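Local coordinates for protein hydroxyethylphosphonate dioxygenase (Streptomyces albus, PDB 6B9R) that uses a non-haem iron centre and dioxygen to break the carbon-carbon bond of 2-hydroxyethylphosphonate, probably giving hydroxymethylphosphonate and formate, at residues G106-E110 against H190-A194; T114-A120 against S395-I399; V133-P138 against V161-F165; P299-T303 against G335-H339. One frame throughout, in Å; residues are numbered along the deposited sequence.

In the fold
Contacts 1 and 3 are close neighbours, their centres 11 Å apart. Strands 190-194 and 161-167 pair in a three-stranded antiparallel sheet, and contact 3 packs loop 133-138 against strand 161-167, the side chain of Y164 about 10 Å from the substrate. Contact 2, 25 Å from contact 1 centre to centre, ties the loop after strand 106-113 to strand 395-398 of another sheet. Contact 4, centred 24 to 28 Å from the others' centres, joins the linker after the helical region to the β-rich part. Along the chain contact 3 nests inside contact 1 and contact 4 inside contact 2, while contacts 1 and 2 interlock. The second subunit touches contacts 2 and 4 and hydrogen-bonds contact 1's substrate through its K29 and W449.

Contact 1 (G106-E110 against H190-A194); sequences GPYYE and HSFTA. With FE (Fe (III) ion), chain E; 2HE ((2-hydroxyethyl)phosphonic acid), chain F.
Iron is held by H190 NE2 at 2.2 Å, by O4 (2.2 Å) and O3 (2.5 Å) of the chelating 2HE and by water 3 (2.6 Å), with H149 and Q153 completing the site. Two tyrosine hydroxyls join the strands: Y108 OH donates to S191 OG (2.8 Å), itself hydrogen-bonded to E144 O, and Y109 OH accepts from F192 N (3.0 Å). Y109 OH donates to water 2 (2.9 Å), which bonds to H190 O (2.8 Å) and 2HE O1 (2.5 Å); water 1 bridges Y108 O and F192 O. The strands cross at 105°, axes 8.3 Å apart, with Y108 CA nearest T193 CA (8.3 Å). A classic β bulge at Y108 and Y109, opposite I101, accompanies the two rings (chi1 t and m) that reach across. Y109 CE1 packs on F192 CB (4.1 Å), while F192 CE1 lies 3.4 Å from 2HE O4. The tyrosines thus couple the iron-ligand strand to the 2HE pocket lined by Y109 and F192, consistent with this family's cupin-type β-fold.

Contact 2 (T114-A120 against S395-I399); sequences TAMSRQA and SAYVI
From T114 to S117 the loop between strands 106-113 and 123-129 of one antiparallel sheet is extended; a type I turn from S117 to A120 (A120 N to S117 O, 3.2 Å) then bends it. S117 OG (chi1 t) accepts from Q119 N at 3.0 Å, an ST turn. Strand 395-398 of another antiparallel sheet runs in the same general direction, A115 CA 5.3 Å from A396 CA. The direct hydrogen bond is A115 N to S395 OG (2.9 Å), with S395 in the p rotamer. A115 suits this close approach: its small CB lies 3.6 Å from A396 C and 4.3 Å from Y397 CB. S117 CB lies over one face of the Y397 ring (chi1 t), 3.7 Å from the centroid in a CH-pi contact, and A120 CB packs 3.5 Å from Y397 CE1. The ring thus takes CH groups of the turn while its hydroxyl bonds to H364; S117 OG also bonds to D81, and Q119 and R118 to the second subunit.

Contact 3 (V133-P138 against V161-F165); sequences VEDDDP and VNYYF
Direct polar contact rests on N162, whose ND2 (chi1 m) donates to D136 OD1 at 2.9 Å with a nearly straight 160° angle. The same amide makes a weak bond of 3.3 Å from N162 ND2 to Y164 OH, and N162 OD1 is taken by R195. Within the loop, D135 (chi1 p) folds back so that its OD1 accepts from D137 N (3.0 Å), an Asx turn, and the same oxygen also accepts from N140. Water 4 fills the space between, 2.8 Å from D135 O, 3.1 Å from D137 O and 2.7 Å from Y164 OH. Residues 161-165 form a regular strand, the middle one of a three-stranded antiparallel sheet; N162 and Y164 project toward the irregular loop 133-138, while V161, Y163 and F165 are out of its reach. Registration places D136 CA 7.1 Å from N162 CA and P138 CA 6.4 Å from Y164 CA. Packing centres on Y164 (chi1 m), whose hydroxyl also bonds to T193 of contact 1. V133 CG2 touches Y164 OH and N162 ND2, each at 3.7 Å, and the ring edge faces D137 O (3.9 Å from CE2) and P138 CA (4.0 Å from CD2).

Contact 4 (P299-T303 against G335-H339); sequences PHTTT and GDPLH
D336 is the acceptor around which two irregular segments meet, their directions 134° apart, with T301 CA 5.5 Å from P337 CA and T302 CA 6.0 Å from D336 CA. With chi1 t, its carboxylate reaches across: OD1 accepts from T302 N (2.8 Å, 154°) and T302 OG1 (2.9 Å), while OD2 accepts from T301 OG1 (2.7 Å). OD2 also takes L338 N (3.0 Å), closing an Asx turn within a type I turn from D336 to H339. P337 suits the second position of that turn, since its ring fixes phi and it has no amide proton to place. T301 OG1 (chi1 t), which donates to D336, in turn accepts from T303 OG1 (2.9 Å) and, weakly, from T303 N (3.4 Å). T302 OG1 (chi1 p) accepts from water 5 (2.6 Å), which also donates to G335 O (3.1 Å). Packing is modest: T302 CG2 to P337 CD 3.7 Å, and H300 O to P337 CB 3.3 Å; P299 and L338 also meet F429 of the second subunit. One aspartate, matched to hydroxyl and amide donors, thus clasps the linker leaving the helix-turn-helix-like region to a loop between strands 328-332 and 343-349.

Contact 1 (G106-E110 against H190-A194)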
loop_
_atom_site.group_PDB
_atom_site.type_symbol
_atom_site.label_atom_id
_atom_site.label_comp_id
_atom_site.label_asym_id
_atom_site.label_seq_id
_atom_site.Cartn_x
_atom_site.Cartn_y
_atom_site.Cartn_z
ATOM N N GLY A 106 -3.687 28.525 -29.992
ATOM C CA GLY A 106 -3.819 29.636 -29.081
ATOM C C GLY A 106 -3.746 29.187 -27.636
ATOM O O GLY A 106 -3.874 27.996 -27.333
ATOM N N PRO A 107 -3.516 30.130 -26.720
ATOM C CA PRO A 107 -3.531 29.794 -25.289
ATOM C C PRO A 107 -4.814 29.070 -24.915
ATOM O O PRO A 107 -5.908 29.448 -25.339
ATOM C CB PRO A 107 -3.431 31.162 -24.602
ATOM C CG PRO A 107 -2.775 32.050 -25.621
ATOM C CD PRO A 107 -3.274 31.565 -26.956
ATOM N N TYR A 108 -4.675 28.007 -24.137
ATOM C CA TYR A 108 -5.808 27.158 -23.792
ATOM C C TYR A 108 -6.040 27.059 -22.293
ATOM O O TYR A 108 -7.186 27.148 -21.846
ATOM C CB TYR A 108 -5.609 25.752 -24.398
ATOM C CG TYR A 108 -6.890 24.953 -24.512
ATOM C CD1 TYR A 108 -7.684 25.034 -25.654
ATOM C CD2 TYR A 108 -7.320 24.140 -23.467
ATOM C CE1 TYR A 108 -8.864 24.313 -25.760
ATOM C CE2 TYR A 108 -8.497 23.418 -23.560
ATOM C CZ TYR A 108 -9.271 23.512 -24.707
ATOM O OH TYR A 108 -10.444 22.788 -24.799
ATOM N N TYR A 109 -4.976 26.905 -21.504
ATOM C CA TYR A 109 -5.053 26.882 -20.049
ATOM C C TYR A 109 -3.941 27.750 -19.474
ATOM O O TYR A 109 -2.861 27.855 -20.057
ATOM C CB TYR A 109 -4.861 25.474 -19.467
ATOM C CG TYR A 109 -5.892 24.420 -19.804
ATOM C CD1 TYR A 109 -7.255 24.686 -19.745
ATOM C CD2 TYR A 109 -5.490 23.132 -20.135
ATOM C CE1 TYR A 109 -8.184 23.701 -20.033
ATOM C CE2 TYR A 109 -6.407 22.142 -20.424
ATOM C CZ TYR A 109 -7.754 22.430 -20.370
ATOM O OH TYR A 109 -8.662 21.437 -20.657
ATOM N N GLU A 110 -4.208 28.369 -18.328
ATOM C CA GLU A 110 -3.147 28.834 -17.440
ATOM C C GLU A 110 -3.172 27.987 -16.181
ATOM O O GLU A 110 -4.215 27.894 -15.519
ATOM C CB GLU A 110 -3.295 30.310 -17.050
ATOM C CG GLU A 110 -2.149 30.753 -16.115
ATOM C CD GLU A 110 -2.308 32.151 -15.529
ATOM O OE1 GLU A 110 -3.355 32.783 -15.750
ATOM O OE2 GLU A 110 -1.371 32.607 -14.835
ATOM N N HIS A 190 -10.075 14.153 -20.959
ATOM C CA HIS A 190 -11.032 15.204 -20.628
ATOM C C HIS A 190 -10.508 16.562 -21.081
ATOM O O HIS A 190 -9.346 16.709 -21.475
ATOM C CB HIS A 190 -11.361 15.205 -19.128
ATOM C CG HIS A 190 -10.163 15.295 -18.235
ATOM N ND1 HIS A 190 -9.392 14.203 -17.904
ATOM C CD2 HIS A 190 -9.611 16.353 -17.593
ATOM C CE1 HIS A 190 -8.412 14.584 -17.103
ATOM N NE2 HIS A 190 -8.527 15.884 -16.897
ATOM N N SER A 191 -11.408 17.552 -21.059
ATOM C CA SER A 191 -11.064 18.924 -21.414
ATOM C C SER A 191 -12.010 19.881 -20.700
ATOM O O SER A 191 -13.039 19.478 -20.151
ATOM C CB SER A 191 -11.119 19.143 -22.928
ATOM O OG SER A 191 -10.519 20.381 -23.282
ATOM N N PHE A 192 -11.644 21.167 -20.722
ATOM C CA PHE A 192 -12.449 22.233 -20.133
ATOM C C PHE A 192 -12.407 23.464 -21.025
ATOM O O PHE A 192 -11.350 23.818 -21.552
ATOM C CB PHE A 192 -11.953 22.647 -18.743
ATOM C CG PHE A 192 -11.770 21.517 -17.793
ATOM C CD1 PHE A 192 -10.563 20.826 -17.749
ATOM C CD2 PHE A 192 -12.785 21.156 -16.919
ATOM C CE1 PHE A 192 -10.363 19.782 -16.850
ATOM C CE2 PHE A 192 -12.592 20.109 -16.004
ATOM C CZ PHE A 192 -11.379 19.421 -15.981
ATOM N N THR A 193 -13.561 24.115 -21.187
ATOM C CA THR A 193 -13.668 25.395 -21.873
ATOM C C THR A 193 -14.534 26.335 -21.040
ATOM O O THR A 193 -15.182 25.922 -20.075
ATOM C CB THR A 193 -14.285 25.246 -23.272
ATOM O OG1 THR A 193 -15.624 24.761 -23.137
ATOM C CG2 THR A 193 -13.483 24.269 -24.133
ATOM N N ALA A 194 -14.561 27.610 -21.429
ATOM C CA ALA A 194 -15.444 28.601 -20.820
ATOM C C ALA A 194 -16.608 28.884 -21.759
ATOM O O ALA A 194 -16.405 29.061 -22.964
ATOM C CB ALA A 194 -14.701 29.905 -20.511
HETATM FE FE FE E . -6.778 16.415 -15.729
HETATM O O3 2HE F . -5.364 17.593 -17.364
HETATM P P 2HE F . -5.288 18.804 -18.223
HETATM O O1 2HE F . -5.450 18.402 -19.773
HETATM O O2 2HE F . -3.893 19.593 -18.010
HETATM C CA 2HE F . -6.673 19.845 -17.709
HETATM C CB 2HE F . -6.782 19.734 -16.191
HETATM O O4 2HE F . -7.406 18.501 -15.795
HETATM O O HOH W 1 -9.919 26.258 -21.873
HETATM O O HOH W 2 -7.527 18.837 -21.001
HETATM O O HOH W 3 -5.354 17.801 -14.123
#

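Contact 2 (T114-A120 against S395-I399)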
loop_
_atom_site.group_PDB
_atom_site.type_symbol
_atom_site.label_atom_id
_atom_site.label_comp_id
_atom_site.label_asym_id
_atom_site.label_seq_id
_atom_site.Cartn_x
_atom_site.Cartn_y
_atom_site.Cartn_z
ATOM N N THR A 114 -0.805 24.968 -6.415
ATOM C CA THR A 114 -1.233 25.259 -5.053
ATOM C C THR A 114 -0.529 24.280 -4.105
ATOM O O THR A 114 0.378 23.544 -4.511
ATOM C CB THR A 114 -2.764 25.230 -4.943
ATOM O OG1 THR A 114 -3.265 23.946 -5.307
ATOM C CG2 THR A 114 -3.374 26.268 -5.871
ATOM N N ALA A 115 -0.933 24.285 -2.834
ATOM C CA ALA A 115 -0.125 23.658 -1.787
ATOM C C ALA A 115 0.100 22.174 -2.058
ATOM O O ALA A 115 -0.849 21.420 -2.277
ATOM C CB ALA A 115 -0.790 23.846 -0.421
ATOM N N MET A 116 1.371 21.764 -2.022
ATOM C CA MET A 116 1.791 20.389 -2.264
ATOM C C MET A 116 2.823 19.990 -1.224
ATOM O O MET A 116 3.365 20.835 -0.507
ATOM C CB MET A 116 2.417 20.215 -3.643
ATOM C CG MET A 116 1.450 20.233 -4.739
ATOM S SD MET A 116 2.177 19.930 -6.342
ATOM C CE MET A 116 2.594 21.598 -6.837
ATOM N N SER A 117 3.136 18.693 -1.187
ATOM C CA SER A 117 4.117 18.182 -0.239
ATOM C C SER A 117 4.737 16.894 -0.760
ATOM O O SER A 117 4.057 16.075 -1.385
ATOM C CB SER A 117 3.482 17.918 1.130
ATOM O OG SER A 117 4.384 17.253 2.004
ATOM N N ARG A 118 6.029 16.708 -0.467
ATOM C CA ARG A 118 6.692 15.444 -0.766
ATOM C C ARG A 118 6.183 14.300 0.100
ATOM O O ARG A 118 6.534 13.142 -0.154
ATOM C CB ARG A 118 8.194 15.617 -0.595
ATOM C CG ARG A 118 8.789 16.588 -1.618
ATOM C CD ARG A 118 10.223 16.972 -1.247
ATOM N NE ARG A 118 10.771 17.991 -2.146
ATOM C CZ ARG A 118 10.527 19.297 -2.048
ATOM N NH1 ARG A 118 9.728 19.751 -1.097
ATOM N NH2 ARG A 118 11.094 20.152 -2.893
ATOM N N GLN A 119 5.381 14.599 1.112
ATOM C CA GLN A 119 4.800 13.601 1.991
ATOM C C GLN A 119 3.454 13.088 1.490
ATOM O O GLN A 119 2.867 12.210 2.130
ATOM C CB GLN A 119 4.655 14.195 3.402
ATOM C CG GLN A 119 6.021 14.507 4.052
ATOM C CD GLN A 119 5.946 15.502 5.203
ATOM O OE1 GLN A 119 6.133 16.698 4.998
ATOM N NE2 GLN A 119 5.695 15.006 6.421
ATOM N N ALA A 120 2.951 13.610 0.371
ATOM C CA ALA A 120 1.591 13.318 -0.066
ATOM C C ALA A 120 1.520 13.309 -1.589
ATOM O O ALA A 120 2.342 13.921 -2.272
ATOM C CB ALA A 120 0.605 14.345 0.491
ATOM N N SER A 395 -3.585 28.449 -0.076
ATOM C CA SER A 395 -3.912 27.044 0.114
ATOM C C SER A 395 -3.060 26.484 1.249
ATOM O O SER A 395 -2.120 27.128 1.729
ATOM C CB SER A 395 -3.715 26.242 -1.186
ATOM O OG SER A 395 -2.440 26.523 -1.766
ATOM N N ALA A 396 -3.405 25.281 1.699
ATOM C CA ALA A 396 -2.619 24.659 2.756
ATOM C C ALA A 396 -2.619 23.150 2.580
ATOM O O ALA A 396 -3.547 22.566 2.013
ATOM C CB ALA A 396 -3.143 25.020 4.152
ATOM N N TYR A 397 -1.553 22.533 3.073
ATOM C CA TYR A 397 -1.421 21.090 3.143
ATOM C C TYR A 397 -1.315 20.685 4.608
ATOM O O TYR A 397 -0.614 21.347 5.381
ATOM C CB TYR A 397 -0.187 20.609 2.373
ATOM C CG TYR A 397 0.141 19.206 2.756
ATOM C CD1 TYR A 397 -0.687 18.156 2.371
ATOM C CD2 TYR A 397 1.245 18.926 3.549
ATOM C CE1 TYR A 397 -0.412 16.863 2.744
ATOM C CE2 TYR A 397 1.533 17.629 3.928
ATOM C CZ TYR A 397 0.705 16.604 3.520
ATOM O OH TYR A 397 0.982 15.315 3.910
ATOM N N VAL A 398 -2.017 19.609 4.990
ATOM C CA VAL A 398 -2.062 19.117 6.365
ATOM C C VAL A 398 -1.762 17.623 6.368
ATOM O O VAL A 398 -2.390 16.865 5.620
ATOM C CB VAL A 398 -3.433 19.370 7.023
ATOM C CG1 VAL A 398 -3.332 19.227 8.547
ATOM C CG2 VAL A 398 -4.017 20.749 6.618
ATOM N N ILE A 399 -0.815 17.196 7.207
ATOM C CA ILE A 399 -0.498 15.771 7.329
ATOM C C ILE A 399 -1.599 15.081 8.125
ATOM O O ILE A 399 -2.365 15.753 8.843
ATOM C CB ILE A 399 0.877 15.530 7.992
ATOM C CG1 ILE A 399 0.850 15.883 9.489
ATOM C CG2 ILE A 399 1.975 16.248 7.218
ATOM C CD1 ILE A 399 2.159 15.465 10.255
#

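Contact 3 (V133-P138 against V161-F165)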
loop_
_atom_site.group_PDB
_atom_site.type_symbol
_atom_site.label_atom_id
_atom_site.label_comp_id
_atom_site.label_asym_id
_atom_site.label_seq_id
_atom_site.Cartn_x
_atom_site.Cartn_y
_atom_site.Cartn_z
ATOM N N VAL A 133 -16.096 28.844 -25.814
ATOM C CA VAL A 133 -16.945 28.187 -26.793
ATOM C C VAL A 133 -18.318 28.853 -26.790
ATOM O O VAL A 133 -18.718 29.529 -25.835
ATOM C CB VAL A 133 -17.089 26.676 -26.536
ATOM C CG1 VAL A 133 -15.736 25.964 -26.691
ATOM C CG2 VAL A 133 -17.721 26.437 -25.164
ATOM N N GLU A 134 -19.055 28.632 -27.874
ATOM C CA GLU A 134 -20.389 29.190 -28.035
ATOM C C GLU A 134 -21.486 28.135 -28.028
ATOM O O GLU A 134 -22.660 28.478 -28.216
ATOM C CB GLU A 134 -20.461 30.013 -29.329
ATOM C CG GLU A 134 -19.584 31.251 -29.301
ATOM C CD GLU A 134 -19.785 32.143 -30.506
ATOM O OE1 GLU A 134 -19.937 31.613 -31.630
ATOM O OE2 GLU A 134 -19.794 33.378 -30.326
ATOM N N ASP A 135 -21.143 26.865 -27.830
ATOM C CA ASP A 135 -22.136 25.813 -27.668
ATOM C C ASP A 135 -21.587 24.782 -26.696
ATOM O O ASP A 135 -20.437 24.863 -26.256
ATOM C CB ASP A 135 -22.519 25.165 -29.009
ATOM C CG ASP A 135 -21.330 24.554 -29.742
ATOM O OD1 ASP A 135 -20.513 23.833 -29.117
ATOM O OD2 ASP A 135 -21.225 24.785 -30.968
ATOM N N ASP A 136 -22.419 23.796 -26.371
ATOM C CA ASP A 136 -22.026 22.693 -25.505
ATOM C C ASP A 136 -21.897 21.390 -26.289
ATOM O O ASP A 136 -22.196 20.315 -25.771
ATOM C CB ASP A 136 -23.011 22.553 -24.350
ATOM C CG ASP A 136 -23.286 23.885 -23.663
ATOM O OD1 ASP A 136 -22.377 24.742 -23.644
ATOM O OD2 ASP A 136 -24.414 24.089 -23.163
ATOM N N ASP A 137 -21.450 21.484 -27.539
ATOM C CA ASP A 137 -21.247 20.313 -28.386
ATOM C C ASP A 137 -19.932 19.634 -28.016
ATOM O O ASP A 137 -18.869 20.256 -28.141
ATOM C CB ASP A 137 -21.244 20.727 -29.857
ATOM C CG ASP A 137 -20.956 19.566 -30.820
ATOM O OD1 ASP A 137 -20.750 18.410 -30.385
ATOM O OD2 ASP A 137 -20.936 19.826 -32.042
ATOM N N PRO A 138 -19.954 18.374 -27.574
ATOM C CA PRO A 138 -18.689 17.672 -27.287
ATOM C C PRO A 138 -17.759 17.576 -28.482
ATOM O O PRO A 138 -16.545 17.431 -28.288
ATOM C CB PRO A 138 -19.153 16.280 -26.829
ATOM C CG PRO A 138 -20.541 16.141 -27.366
ATOM C CD PRO A 138 -21.129 17.519 -27.338
ATOM N N VAL A 161 -17.956 26.918 -16.696
ATOM C CA VAL A 161 -16.992 25.996 -17.285
ATOM C C VAL A 161 -17.734 24.825 -17.912
ATOM O O VAL A 161 -18.654 24.262 -17.298
ATOM C CB VAL A 161 -15.994 25.503 -16.222
ATOM C CG1 VAL A 161 -15.097 24.414 -16.806
ATOM C CG2 VAL A 161 -15.153 26.675 -15.685
ATOM N N ASN A 162 -17.346 24.455 -19.131
ATOM C CA ASN A 162 -17.828 23.222 -19.751
ATOM C C ASN A 162 -16.831 22.102 -19.478
ATOM O O ASN A 162 -15.623 22.286 -19.657
ATOM C CB ASN A 162 -18.018 23.393 -21.262
ATOM C CG ASN A 162 -19.355 23.994 -21.615
ATOM O OD1 ASN A 162 -20.184 24.247 -20.738
ATOM N ND2 ASN A 162 -19.582 24.221 -22.908
ATOM N N TYR A 163 -17.346 20.943 -19.067
ATOM C CA TYR A 163 -16.559 19.750 -18.786
ATOM C C TYR A 163 -16.771 18.742 -19.910
ATOM O O TYR A 163 -17.909 18.364 -20.206
ATOM C CB TYR A 163 -16.951 19.137 -17.445
ATOM C CG TYR A 163 -16.147 17.909 -17.082
ATOM C CD1 TYR A 163 -14.763 17.957 -17.057
ATOM C CD2 TYR A 163 -16.767 16.704 -16.770
ATOM C CE1 TYR A 163 -14.012 16.849 -16.730
ATOM C CE2 TYR A 163 -16.007 15.574 -16.453
ATOM C CZ TYR A 163 -14.642 15.663 -16.430
ATOM O OH TYR A 163 -13.890 14.557 -16.108
ATOM N N TYR A 164 -15.681 18.320 -20.538
ATOM C CA TYR A 164 -15.713 17.346 -21.620
ATOM C C TYR A 164 -15.026 16.071 -21.164
ATOM O O TYR A 164 -13.981 16.125 -20.511
ATOM C CB TYR A 164 -15.014 17.891 -22.866
ATOM C CG TYR A 164 -15.554 19.220 -23.329
ATOM C CD1 TYR A 164 -15.148 20.404 -22.727
ATOM C CD2 TYR A 164 -16.471 19.290 -24.370
ATOM C CE1 TYR A 164 -15.649 21.623 -23.142
ATOM C CE2 TYR A 164 -16.980 20.501 -24.794
ATOM C CZ TYR A 164 -16.560 21.663 -24.182
ATOM O OH TYR A 164 -17.059 22.869 -24.603
ATOM N N PHE A 165 -15.610 14.921 -21.494
ATOM C CA PHE A 165 -15.028 13.675 -21.022
ATOM C C PHE A 165 -15.331 12.548 -21.997
ATOM O O PHE A 165 -16.371 12.544 -22.663
ATOM C CB PHE A 165 -15.509 13.324 -19.608
ATOM C CG PHE A 165 -17.004 13.309 -19.439
ATOM C CD1 PHE A 165 -17.703 14.483 -19.217
ATOM C CD2 PHE A 165 -17.702 12.111 -19.437
ATOM C CE1 PHE A 165 -19.076 14.467 -19.027
ATOM C CE2 PHE A 165 -19.063 12.087 -19.241
ATOM C CZ PHE A 165 -19.756 13.270 -19.040
HETATM O O HOH W 4 -18.480 23.041 -26.945
#

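Contact 4 (P299-T303 against G335-H339)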
loop_
_atom_site.group_PDB
_atom_site.type_symbol
_atom_site.label_atom_id
_atom_site.label_comp_id
_atom_site.label_asym_id
_atom_site.label_seq_id
_atom_site.Cartn_x
_atom_site.Cartn_y
_atom_site.Cartn_z
ATOM N N PRO A 299 -15.878 -3.261 -3.329
ATOM C CA PRO A 299 -16.583 -1.987 -3.439
ATOM C C PRO A 299 -17.251 -1.870 -4.793
ATOM O O PRO A 299 -16.798 -2.440 -5.788
ATOM C CB PRO A 299 -15.472 -0.946 -3.272
ATOM C CG PRO A 299 -14.265 -1.641 -3.780
ATOM C CD PRO A 299 -14.421 -3.075 -3.335
ATOM N N HIS A 300 -18.376 -1.168 -4.799
ATOM C CA HIS A 300 -19.002 -0.750 -6.037
ATOM C C HIS A 300 -18.499 0.639 -6.384
ATOM O O HIS A 300 -17.903 1.336 -5.559
ATOM C CB HIS A 300 -20.521 -0.758 -5.902
ATOM C CG HIS A 300 -21.091 -2.111 -5.616
ATOM N ND1 HIS A 300 -21.555 -2.949 -6.609
ATOM C CD2 HIS A 300 -21.270 -2.776 -4.450
ATOM C CE1 HIS A 300 -21.998 -4.069 -6.067
ATOM N NE2 HIS A 300 -21.837 -3.990 -4.758
ATOM N N THR A 301 -18.700 1.023 -7.627
ATOM C CA THR A 301 -18.403 2.380 -8.039
ATOM C C THR A 301 -19.708 3.073 -8.413
ATOM O O THR A 301 -20.707 2.421 -8.726
ATOM C CB THR A 301 -17.414 2.385 -9.204
ATOM O OG1 THR A 301 -16.936 3.717 -9.423
ATOM C CG2 THR A 301 -18.082 1.843 -10.472
ATOM N N THR A 302 -19.715 4.404 -8.332
ATOM C CA THR A 302 -20.859 5.183 -8.787
ATOM C C THR A 302 -20.569 5.908 -10.094
ATOM O O THR A 302 -21.411 6.695 -10.554
ATOM C CB THR A 302 -21.311 6.192 -7.721
ATOM O OG1 THR A 302 -20.275 7.157 -7.481
ATOM C CG2 THR A 302 -21.662 5.484 -6.419
ATOM N N THR A 303 -19.404 5.657 -10.694
ATOM C CA THR A 303 -19.016 6.329 -11.924
ATOM C C THR A 303 -19.847 5.832 -13.105
ATOM O O THR A 303 -20.344 4.699 -13.128
ATOM C CB THR A 303 -17.522 6.119 -12.234
ATOM O OG1 THR A 303 -17.177 4.730 -12.130
ATOM C CG2 THR A 303 -16.629 6.947 -11.302
ATOM N N GLY A 335 -17.333 12.258 -5.106
ATOM C CA GLY A 335 -16.377 11.241 -4.732
ATOM C C GLY A 335 -16.827 9.926 -5.311
ATOM O O GLY A 335 -17.674 9.880 -6.200
ATOM N N ASP A 336 -16.282 8.832 -4.774
ATOM C CA ASP A 336 -16.628 7.508 -5.294
ATOM C C ASP A 336 -16.256 6.449 -4.270
ATOM O O ASP A 336 -15.210 6.581 -3.614
ATOM C CB ASP A 336 -15.925 7.221 -6.619
ATOM C CG ASP A 336 -16.527 6.013 -7.339
ATOM O OD1 ASP A 336 -17.599 6.180 -7.956
ATOM O OD2 ASP A 336 -15.928 4.923 -7.285
ATOM N N PRO A 337 -17.074 5.399 -4.102
ATOM C CA PRO A 337 -16.736 4.346 -3.127
ATOM C C PRO A 337 -15.520 3.523 -3.507
ATOM O O PRO A 337 -15.033 2.758 -2.663
ATOM C CB PRO A 337 -17.996 3.458 -3.086
ATOM C CG PRO A 337 -19.106 4.306 -3.703
ATOM C CD PRO A 337 -18.432 5.251 -4.657
ATOM N N LEU A 338 -15.024 3.620 -4.741
ATOM C CA LEU A 338 -13.738 2.984 -5.027
ATOM C C LEU A 338 -12.634 3.618 -4.194
ATOM O O LEU A 338 -11.622 2.971 -3.887
ATOM C CB LEU A 338 -13.400 3.084 -6.518
ATOM C CG LEU A 338 -12.085 2.428 -6.973
ATOM C CD1 LEU A 338 -12.271 0.928 -7.193
ATOM C CD2 LEU A 338 -11.512 3.093 -8.226
ATOM N N HIS A 339 -12.822 4.877 -3.814
ATOM C CA HIS A 339 -11.903 5.622 -2.961
ATOM C C HIS A 339 -12.640 6.057 -1.698
ATOM O O HIS A 339 -12.954 7.241 -1.522
ATOM C CB HIS A 339 -11.331 6.828 -3.700
ATOM C CG HIS A 339 -10.059 6.530 -4.429
ATOM N ND1 HIS A 339 -9.255 7.519 -4.953
ATOM C CD2 HIS A 339 -9.459 5.354 -4.727
ATOM C CE1 HIS A 339 -8.201 6.964 -5.528
ATOM N NE2 HIS A 339 -8.304 5.651 -5.408
HETATM O O HOH W 5 -20.372 8.610 -5.272
#